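Long-range contacts in NEQ263 (Nanoarchaeum equitans Kin4-M, PDB 5BN3), which probably binds ATP and, together with its partner subunit NeqA, forms the catalytic core of an unusual archaeal ATP synthase: residues B[113-118]-B[145-150]; B[130-135]-B[275-280]; B[249-254]-B[289-294]. All coordinates share one frame; numbering follows the deposited sequence.

Contact 1: B[113-118]-B[145-150]; sequences TGISSI and LQIARN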
loop_
_atom_site.group_PDB
_atom_site.type_symbol
_atom_site.label_atom_id
_atom_site.label_comp_id
_atom_site.label_asym_id
_atom_site.label_seq_id
_atom_site.Cartn_x
_atom_site.Cartn_y
_atom_site.Cartn_z
ATOM N N THR B 113 -1.198 19.661 37.623
ATOM C CA THR B 113 -1.075 20.612 36.528
ATOM C C THR B 113 -2.083 21.739 36.662
ATOM O O THR B 113 -1.890 22.820 36.110
ATOM C CB THR B 113 -1.285 19.923 35.163
ATOM O OG1 THR B 113 -2.640 19.468 35.055
ATOM C CG2 THR B 113 -0.346 18.740 35.019
ATOM N N GLY B 114 -3.166 21.476 37.390
ATOM C CA GLY B 114 -4.243 22.440 37.520
ATOM C C GLY B 114 -5.226 22.328 36.371
ATOM O O GLY B 114 -6.185 23.096 36.280
ATOM N N ILE B 115 -4.975 21.363 35.494
ATOM C CA ILE B 115 -5.822 21.120 34.332
ATOM C C ILE B 115 -6.702 19.895 34.587
ATOM O O ILE B 115 -6.196 18.782 34.726
ATOM C CB ILE B 115 -4.954 20.900 33.074
ATOM C CG1 ILE B 115 -4.021 22.099 32.862
ATOM C CG2 ILE B 115 -5.823 20.675 31.850
ATOM C CD1 ILE B 115 -2.887 21.837 31.887
ATOM N N SER B 116 -8.016 20.104 34.641
ATOM C CA SER B 116 -8.961 19.051 35.017
ATOM C C SER B 116 -8.900 17.819 34.120
ATOM O O SER B 116 -8.902 16.691 34.608
ATOM C CB SER B 116 -10.388 19.599 35.025
ATOM O OG SER B 116 -10.508 20.690 35.915
ATOM N N SER B 117 -8.851 18.042 32.811
ATOM C CA SER B 117 -8.822 16.949 31.844
ATOM C C SER B 117 -7.583 16.066 31.988
ATOM O O SER B 117 -7.561 14.933 31.505
ATOM C CB SER B 117 -8.934 17.495 30.419
ATOM O OG SER B 117 -7.945 18.471 30.157
ATOM N N ILE B 118 -6.560 16.584 32.662
ATOM C CA ILE B 118 -5.366 15.801 32.971
ATOM C C ILE B 118 -5.407 15.248 34.399
ATOM O O ILE B 118 -5.315 14.038 34.603
ATOM C CB ILE B 118 -4.085 16.645 32.801
ATOM C CG1 ILE B 118 -3.848 16.968 31.321
ATOM C CG2 ILE B 118 -2.880 15.916 33.378
ATOM C CD1 ILE B 118 -2.619 17.825 31.070
ATOM N N LEU B 145 3.128 24.562 27.828
ATOM C CA LEU B 145 3.492 25.741 28.606
ATOM C C LEU B 145 2.632 25.888 29.854
ATOM O O LEU B 145 3.128 26.268 30.914
ATOM C CB LEU B 145 3.388 27.003 27.744
ATOM C CG LEU B 145 4.491 27.181 26.701
ATOM C CD1 LEU B 145 4.237 28.400 25.831
ATOM C CD2 LEU B 145 5.822 27.308 27.405
ATOM N N GLN B 146 1.343 25.590 29.729
ATOM C CA GLN B 146 0.440 25.654 30.876
ATOM C C GLN B 146 0.809 24.589 31.910
ATOM O O GLN B 146 0.706 24.819 33.116
ATOM C CB GLN B 146 -1.023 25.504 30.431
ATOM C CG GLN B 146 -2.027 25.678 31.568
ATOM C CD GLN B 146 -3.467 25.735 31.090
ATOM O OE1 GLN B 146 -3.748 25.561 29.905
ATOM N NE2 GLN B 146 -4.388 25.983 32.018
ATOM N N ILE B 147 1.252 23.429 31.433
ATOM C CA ILE B 147 1.724 22.371 32.321
ATOM C C ILE B 147 3.017 22.795 33.015
ATOM O O ILE B 147 3.126 22.714 34.238
ATOM C CB ILE B 147 1.960 21.054 31.550
ATOM C CG1 ILE B 147 0.623 20.404 31.182
ATOM C CG2 ILE B 147 2.787 20.090 32.377
ATOM C CD1 ILE B 147 0.764 19.218 30.239
ATOM N N ALA B 148 3.987 23.255 32.229
ATOM C CA ALA B 148 5.277 23.686 32.763
ATOM C C ALA B 148 5.133 24.799 33.800
ATOM O O ALA B 148 5.865 24.833 34.791
ATOM C CB ALA B 148 6.187 24.131 31.633
ATOM N N ARG B 149 4.187 25.704 33.564
ATOM C CA ARG B 149 3.935 26.825 34.467
ATOM C C ARG B 149 3.553 26.357 35.871
ATOM O O ARG B 149 3.880 27.013 36.861
ATOM C CB ARG B 149 2.823 27.717 33.897
ATOM C CG ARG B 149 2.630 29.041 34.630
ATOM C CD ARG B 149 1.251 29.627 34.366
ATOM N NE ARG B 149 0.918 29.641 32.944
ATOM C CZ ARG B 149 -0.312 29.480 32.464
ATOM N NH1 ARG B 149 -1.330 29.293 33.293
ATOM N NH2 ARG B 149 -0.525 29.501 31.156
ATOM N N ASN B 150 2.879 25.213 35.958
ATOM C CA ASN B 150 2.315 24.760 37.229
ATOM C C ASN B 150 3.063 23.630 37.946
ATOM O O ASN B 150 2.958 23.498 39.166
ATOM C CB ASN B 150 0.837 24.393 37.052
ATOM C CG ASN B 150 -0.027 25.597 36.722
ATOM O OD1 ASN B 150 -0.200 26.493 37.550
ATOM N ND2 ASN B 150 -0.581 25.618 35.516
#
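I115 and I118 pack on I147 of helix 140-151. In this nucleotide-binding domain of the ATPase alpha/beta family, that helix follows strand 131-134, the place of the P-loop helix in P-loop NTPases. I115 holds the N-cap position of short helix 116-119. Its CG1 leaves CB beside the backbone N, anti to the carbonyl carbon (chi1 -56°), and lies 4.0 Å from Q146 NE2. The tip, I115 CD1, reaches further and touches both I147 CG1 and Q146 CG at 3.9 Å. The side chains of I115 and I147 cross at about a right angle. One turn further, I118 CD1 meets I147 CD1 at 3.8 Å, again with the side chains crossing. The polar end of Q146 is held elsewhere: OE1 is bonded to the hydroxyl of Y315. The loop before helix 116-119 is fixed by an ST turn, in which I115 N donates to T113 OG1 at 3.0 Å. D119 OD1 is a second partner of that hydroxyl. At the end of the contact N150 ND2 donates to Q146 O at 2.8 Å, with the acceptor 32° out of the N150 amide plane. T113 O lies 3.1 Å from N150 ND2, but the angle is too poor for a bond.

Contact 2: B[130-135]-B[275-280]; sequences IAIFSP and TLIPML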
loop_
_atom_site.group_PDB
_atom_site.type_symbol
_atom_site.label_atom_id
_atom_site.label_comp_id
_atom_site.label_asym_id
_atom_site.label_seq_id
_atom_site.Cartn_x
_atom_site.Cartn_y
_atom_site.Cartn_z
ATOM N N ILE B 130 5.759 11.132 29.598
ATOM C CA ILE B 130 4.456 11.110 28.948
ATOM C C ILE B 130 4.410 12.096 27.785
ATOM O O ILE B 130 4.810 13.251 27.920
ATOM C CB ILE B 130 3.318 11.371 29.963
ATOM C CG1 ILE B 130 1.965 11.453 29.260
ATOM C CG2 ILE B 130 3.578 12.639 30.742
ATOM C CD1 ILE B 130 0.808 11.065 30.159
ATOM N N ALA B 131 3.937 11.628 26.634
ATOM C CA ALA B 131 3.973 12.431 25.419
ATOM C C ALA B 131 2.690 13.219 25.192
ATOM O O ALA B 131 1.634 12.875 25.720
ATOM C CB ALA B 131 4.259 11.551 24.222
ATOM N N ILE B 132 2.792 14.285 24.405
ATOM C CA ILE B 132 1.613 14.958 23.877
ATOM C C ILE B 132 1.560 14.691 22.373
ATOM O O ILE B 132 2.507 15.013 21.651
ATOM C CB ILE B 132 1.657 16.480 24.138
ATOM C CG1 ILE B 132 1.710 16.770 25.642
ATOM C CG2 ILE B 132 0.443 17.168 23.521
ATOM C CD1 ILE B 132 1.919 18.236 25.970
ATOM N N PHE B 133 0.471 14.078 21.910
ATOM C CA PHE B 133 0.270 13.825 20.485
ATOM C C PHE B 133 -0.706 14.867 19.970
ATOM O O PHE B 133 -1.774 15.055 20.556
ATOM C CB PHE B 133 -0.356 12.443 20.245
ATOM C CG PHE B 133 0.548 11.277 20.557
ATOM C CD1 PHE B 133 1.847 11.466 21.004
ATOM C CD2 PHE B 133 0.087 9.979 20.384
ATOM C CE1 PHE B 133 2.665 10.377 21.287
ATOM C CE2 PHE B 133 0.898 8.890 20.663
ATOM C CZ PHE B 133 2.189 9.091 21.117
ATOM N N SER B 134 -0.367 15.533 18.873
ATOM C CA SER B 134 -1.264 16.546 18.321
ATOM C C SER B 134 -1.415 16.457 16.808
ATOM O O SER B 134 -0.449 16.186 16.095
ATOM C CB SER B 134 -0.806 17.956 18.711
ATOM O OG SER B 134 -1.625 18.945 18.104
ATOM N N PRO B 135 -2.643 16.678 16.318
ATOM C CA PRO B 135 -2.856 16.929 14.890
ATOM C C PRO B 135 -2.155 18.231 14.532
ATOM O O PRO B 135 -1.958 19.065 15.420
ATOM C CB PRO B 135 -4.374 17.131 14.790
ATOM C CG PRO B 135 -4.941 16.473 16.014
ATOM C CD PRO B 135 -3.905 16.652 17.081
ATOM N N THR B 275 11.334 14.412 34.890
ATOM C CA THR B 275 10.009 14.286 34.293
ATOM C C THR B 275 10.104 14.732 32.836
ATOM O O THR B 275 10.544 15.847 32.542
ATOM C CB THR B 275 8.955 15.120 35.049
ATOM O OG1 THR B 275 8.913 14.702 36.419
ATOM C CG2 THR B 275 7.580 14.930 34.431
ATOM N N LEU B 276 9.701 13.854 31.923
ATOM C CA LEU B 276 9.936 14.078 30.501
ATOM C C LEU B 276 8.637 14.157 29.712
ATOM O O LEU B 276 7.798 13.260 29.787
ATOM C CB LEU B 276 10.831 12.965 29.945
ATOM C CG LEU B 276 11.155 12.978 28.453
ATOM C CD1 LEU B 276 11.822 14.279 28.078
ATOM C CD2 LEU B 276 12.052 11.806 28.096
ATOM N N ILE B 277 8.474 15.238 28.957
ATOM C CA ILE B 277 7.299 15.406 28.108
ATOM C C ILE B 277 7.708 15.642 26.653
ATOM O O ILE B 277 7.974 16.776 26.250
ATOM C CB ILE B 277 6.402 16.560 28.604
ATOM C CG1 ILE B 277 5.988 16.324 30.062
ATOM C CG2 ILE B 277 5.168 16.697 27.728
ATOM C CD1 ILE B 277 5.127 17.427 30.650
ATOM N N PRO B 278 7.781 14.559 25.865
ATOM C CA PRO B 278 8.067 14.677 24.432
ATOM C C PRO B 278 6.800 15.090 23.703
ATOM O O PRO B 278 5.726 14.576 24.011
ATOM C CB PRO B 278 8.444 13.244 24.023
ATOM C CG PRO B 278 8.594 12.468 25.312
ATOM C CD PRO B 278 7.699 13.153 26.292
ATOM N N MET B 279 6.913 16.011 22.757
ATOM C CA MET B 279 5.754 16.449 21.995
ATOM C C MET B 279 5.953 16.102 20.531
ATOM O O MET B 279 7.056 16.247 19.997
ATOM C CB MET B 279 5.555 17.956 22.147
ATOM C CG MET B 279 5.179 18.405 23.548
ATOM S SD MET B 279 5.204 20.199 23.675
ATOM C CE MET B 279 6.941 20.482 23.993
ATOM N N LEU B 280 4.890 15.639 19.882
ATOM C CA LEU B 280 4.964 15.339 18.456
ATOM C C LEU B 280 3.683 15.661 17.701
ATOM O O LEU B 280 2.585 15.635 18.262
ATOM C CB LEU B 280 5.387 13.882 18.215
ATOM C CG LEU B 280 4.540 12.733 18.768
ATOM C CD1 LEU B 280 3.442 12.333 17.797
ATOM C CD2 LEU B 280 5.423 11.534 19.078
#
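I130 to S134 and L276 to L280 form a parallel strand pairing in the core sheet of the P-loop NTPase fold. Strand 131-134 runs between strands 273-281 and 301-304. The axes of the paired strands are 4.7 Å apart at closest approach and 15° from parallel. I130 N donates to L276 O, I132 N to P278 O, L280 N to I132 O and S134 N to L280 O, each at 3.0 Å. The L280 N bond is the straightest, with an N-H...O angle of 169°. On one face I132 and M279 lie side by side. M140 of helix 140-151 packs on both, and A144 on M279. On the other face F133 and L280 lie side by side and point the same way, and T295 of helix 290-296 packs on both. L280 CG sits between the backbone N and the carbonyl carbon, the crowded position (chi1 59°). L280 CD1 lies 3.7 Å from F133 CD1, and L280 CD2 is 3.7 Å from F133 CE1. An alanine at L280 would probably leave F133 CD1 and CE1 without their neighbour and open a gap between the strand pair and P292 and T295. I130 O receives no N-H from P278, since a proline has none. P278 CD stands 3.3 Å from I130 O, and I277 CA makes a CA-H...O contact with that oxygen at 3.3 Å.

Contact 3: B[249-254]-B[289-294]; sequences RGYPAY and HVVPDL. With GOL (glycerol), chain S.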
loop_
_atom_site.group_PDB
_atom_site.type_symbol
_atom_site.label_atom_id
_atom_site.label_comp_id
_atom_site.label_asym_id
_atom_site.label_seq_id
_atom_site.Cartn_x
_atom_site.Cartn_y
_atom_site.Cartn_z
ATOM N N ARG B 249 8.388 3.770 5.397
ATOM C CA ARG B 249 8.448 5.191 5.032
ATOM C C ARG B 249 9.858 5.773 5.025
ATOM O O ARG B 249 10.036 6.978 5.217
ATOM C CB ARG B 249 7.550 6.041 5.942
ATOM C CG ARG B 249 6.058 5.904 5.680
ATOM C CD ARG B 249 5.256 6.750 6.659
ATOM N NE ARG B 249 3.823 6.463 6.614
ATOM C CZ ARG B 249 2.905 7.279 6.103
ATOM N NH1 ARG B 249 3.262 8.450 5.593
ATOM N NH2 ARG B 249 1.626 6.926 6.109
ATOM N N GLY B 250 10.858 4.926 4.804
ATOM C CA GLY B 250 12.233 5.388 4.772
ATOM C C GLY B 250 12.897 5.478 6.134
ATOM O O GLY B 250 14.122 5.592 6.219
ATOM N N TYR B 251 12.099 5.438 7.200
ATOM C CA TYR B 251 12.642 5.502 8.556
ATOM C C TYR B 251 13.519 4.285 8.838
ATOM O O TYR B 251 13.210 3.179 8.389
ATOM C CB TYR B 251 11.514 5.596 9.588
ATOM C CG TYR B 251 10.744 6.901 9.546
ATOM C CD1 TYR B 251 11.305 8.077 10.021
ATOM C CD2 TYR B 251 9.452 6.950 9.045
ATOM C CE1 TYR B 251 10.602 9.268 9.990
ATOM C CE2 TYR B 251 8.742 8.132 9.013
ATOM C CZ TYR B 251 9.322 9.284 9.485
ATOM O OH TYR B 251 8.613 10.459 9.449
ATOM N N PRO B 252 14.621 4.486 9.578
ATOM C CA PRO B 252 15.548 3.385 9.871
ATOM C C PRO B 252 14.898 2.281 10.700
ATOM O O PRO B 252 13.970 2.544 11.467
ATOM C CB PRO B 252 16.665 4.064 10.677
ATOM C CG PRO B 252 16.058 5.328 11.203
ATOM C CD PRO B 252 15.072 5.762 10.160
ATOM N N ALA B 253 15.394 1.060 10.543
ATOM C CA ALA B 253 14.852 -0.103 11.238
ATOM C C ALA B 253 14.960 0.002 12.757
ATOM O O ALA B 253 14.167 -0.597 13.487
ATOM C CB ALA B 253 15.551 -1.354 10.751
ATOM N N TYR B 254 15.946 0.760 13.228
ATOM C CA TYR B 254 16.200 0.901 14.657
ATOM C C TYR B 254 15.520 2.129 15.266
ATOM O O TYR B 254 15.911 2.579 16.340
ATOM C CB TYR B 254 17.709 0.963 14.913
ATOM C CG TYR B 254 18.431 1.959 14.038
ATOM C CD1 TYR B 254 18.504 3.299 14.390
ATOM C CD2 TYR B 254 19.046 1.558 12.864
ATOM C CE1 TYR B 254 19.164 4.208 13.595
ATOM C CE2 TYR B 254 19.708 2.456 12.067
ATOM C CZ TYR B 254 19.764 3.780 12.433
ATOM O OH TYR B 254 20.426 4.682 11.633
ATOM N N HIS B 289 0.589 6.307 12.534
ATOM C CA HIS B 289 1.825 6.655 11.843
ATOM C C HIS B 289 2.993 6.186 12.703
ATOM O O HIS B 289 2.905 6.199 13.929
ATOM C CB HIS B 289 1.907 8.162 11.605
ATOM C CG HIS B 289 3.113 8.588 10.827
ATOM N ND1 HIS B 289 4.338 8.810 11.416
ATOM C CD2 HIS B 289 3.277 8.847 9.506
ATOM C CE1 HIS B 289 5.209 9.182 10.492
ATOM N NE2 HIS B 289 4.588 9.213 9.326
ATOM N N VAL B 290 4.082 5.771 12.062
ATOM C CA VAL B 290 5.194 5.140 12.773
ATOM C C VAL B 290 5.743 5.953 13.956
ATOM O O VAL B 290 6.095 5.378 14.986
ATOM C CB VAL B 290 6.332 4.741 11.802
ATOM C CG1 VAL B 290 6.864 5.955 11.089
ATOM C CG2 VAL B 290 7.452 4.035 12.542
ATOM N N VAL B 291 5.799 7.277 13.831
ATOM C CA VAL B 291 6.341 8.092 14.922
ATOM C C VAL B 291 5.459 8.116 16.188
ATOM O O VAL B 291 5.941 7.797 17.274
ATOM C CB VAL B 291 6.725 9.521 14.465
ATOM C CG1 VAL B 291 7.196 10.353 15.646
ATOM C CG2 VAL B 291 7.805 9.458 13.398
ATOM N N PRO B 292 4.170 8.487 16.062
ATOM C CA PRO B 292 3.365 8.394 17.289
ATOM C C PRO B 292 3.162 6.959 17.772
ATOM O O PRO B 292 3.027 6.748 18.978
ATOM C CB PRO B 292 2.019 9.012 16.885
ATOM C CG PRO B 292 1.980 8.925 15.395
ATOM C CD PRO B 292 3.407 9.088 14.951
ATOM N N ASP B 293 3.128 5.994 16.857
ATOM C CA ASP B 293 2.926 4.601 17.245
ATOM C C ASP B 293 4.089 4.058 18.072
ATOM O O ASP B 293 3.878 3.451 19.124
ATOM C CB ASP B 293 2.695 3.718 16.015
ATOM C CG ASP B 293 2.440 2.273 16.380
ATOM O OD1 ASP B 293 1.393 1.994 17.007
ATOM O OD2 ASP B 293 3.277 1.407 16.042
ATOM N N LEU B 294 5.315 4.278 17.603
ATOM C CA LEU B 294 6.495 3.836 18.348
ATOM C C LEU B 294 6.629 4.592 19.668
ATOM O O LEU B 294 7.003 4.011 20.689
ATOM C CB LEU B 294 7.770 3.993 17.510
ATOM C CG LEU B 294 7.917 3.088 16.284
ATOM C CD1 LEU B 294 9.302 3.226 15.669
ATOM C CD2 LEU B 294 7.633 1.638 16.636
HETATM C C1 GOL S . 2.515 2.585 8.888
HETATM O O1 GOL S . 3.830 2.177 9.197
HETATM C C2 GOL S . 2.329 4.052 9.264
HETATM O O2 GOL S . 3.495 4.783 8.949
HETATM C C3 GOL S . 1.141 4.630 8.503
HETATM O O3 GOL S . -0.057 4.240 9.141
HETATM O O HOH W 1 6.588 10.624 7.291
#
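H289, V290 and V291 form the capped start of helix 290-296, and they meet R249 and Y251 of the loop before helix 255-263. H289 is the N-cap residue. Its CG is anti to the backbone N (chi1 -177°), and its ND1 accepts from V291 N at 3.2 Å. The donor lies 27° out of the ring plane. Two residues of the loop approach the imidazole. H289 CD2 sits over the centre of the R249 guanidinium, 3.8 Å from R249 CZ. The two planes are 55° apart, so this is not a parallel stack. The hydroxyl of Y251 comes to the imidazole edge, with OH 3.8 Å from H289 CE1. A water joins the two residues there, 3.0 Å from Y251 OH and 3.2 Å from H289 NE2. The Y251 ring also packs obliquely on V290, whose CG1 is close to Y251 CD2 at 3.4 Å. R236 makes a cation-pi contact with the same ring. A glycerol, probably from the crystallisation liquor, lies beside R249 and the helix start. Its O2 accepts from R249 NE at 2.9 Å, and V290 N adds a weak bond to the same oxygen. R249 NH1 forms a salt bridge with E342 of a neighbouring V-type ATP synthase alpha chain. D293 of the helix has a weak bond to G383 of another alpha chain. The loop and helix thus lie where NeqB meets its partner subunits. The core of the arrangement is a histidine N-cap, in which the side chain takes up a backbone N-H of the first helical turn.

How the contacts relate
All three contacts lie in the nucleotide-binding domain. Contact 2 is the middle one, its centre about 4 Å from the centre of the chain. Its centre is about 13 Å from that of contact 1 and about 16 Å from that of contact 3. Contacts 1 and 3 are about 29 Å apart, centre to centre, on opposite sides of the chain's centre. Contact 1 lies on helix 140-151 and contact 3 on helix 290-296, and these helices cover opposite faces of the sheet. I147 CG2 packs on I277 CD1, and F133 CZ on P292 O. Along the chain contact 2 crosses both others, while contact 1 closes before contact 3 opens. The sheet thus separates helix 140-151, beside C-terminal Y388, from helix 290-296, beside the alpha chains.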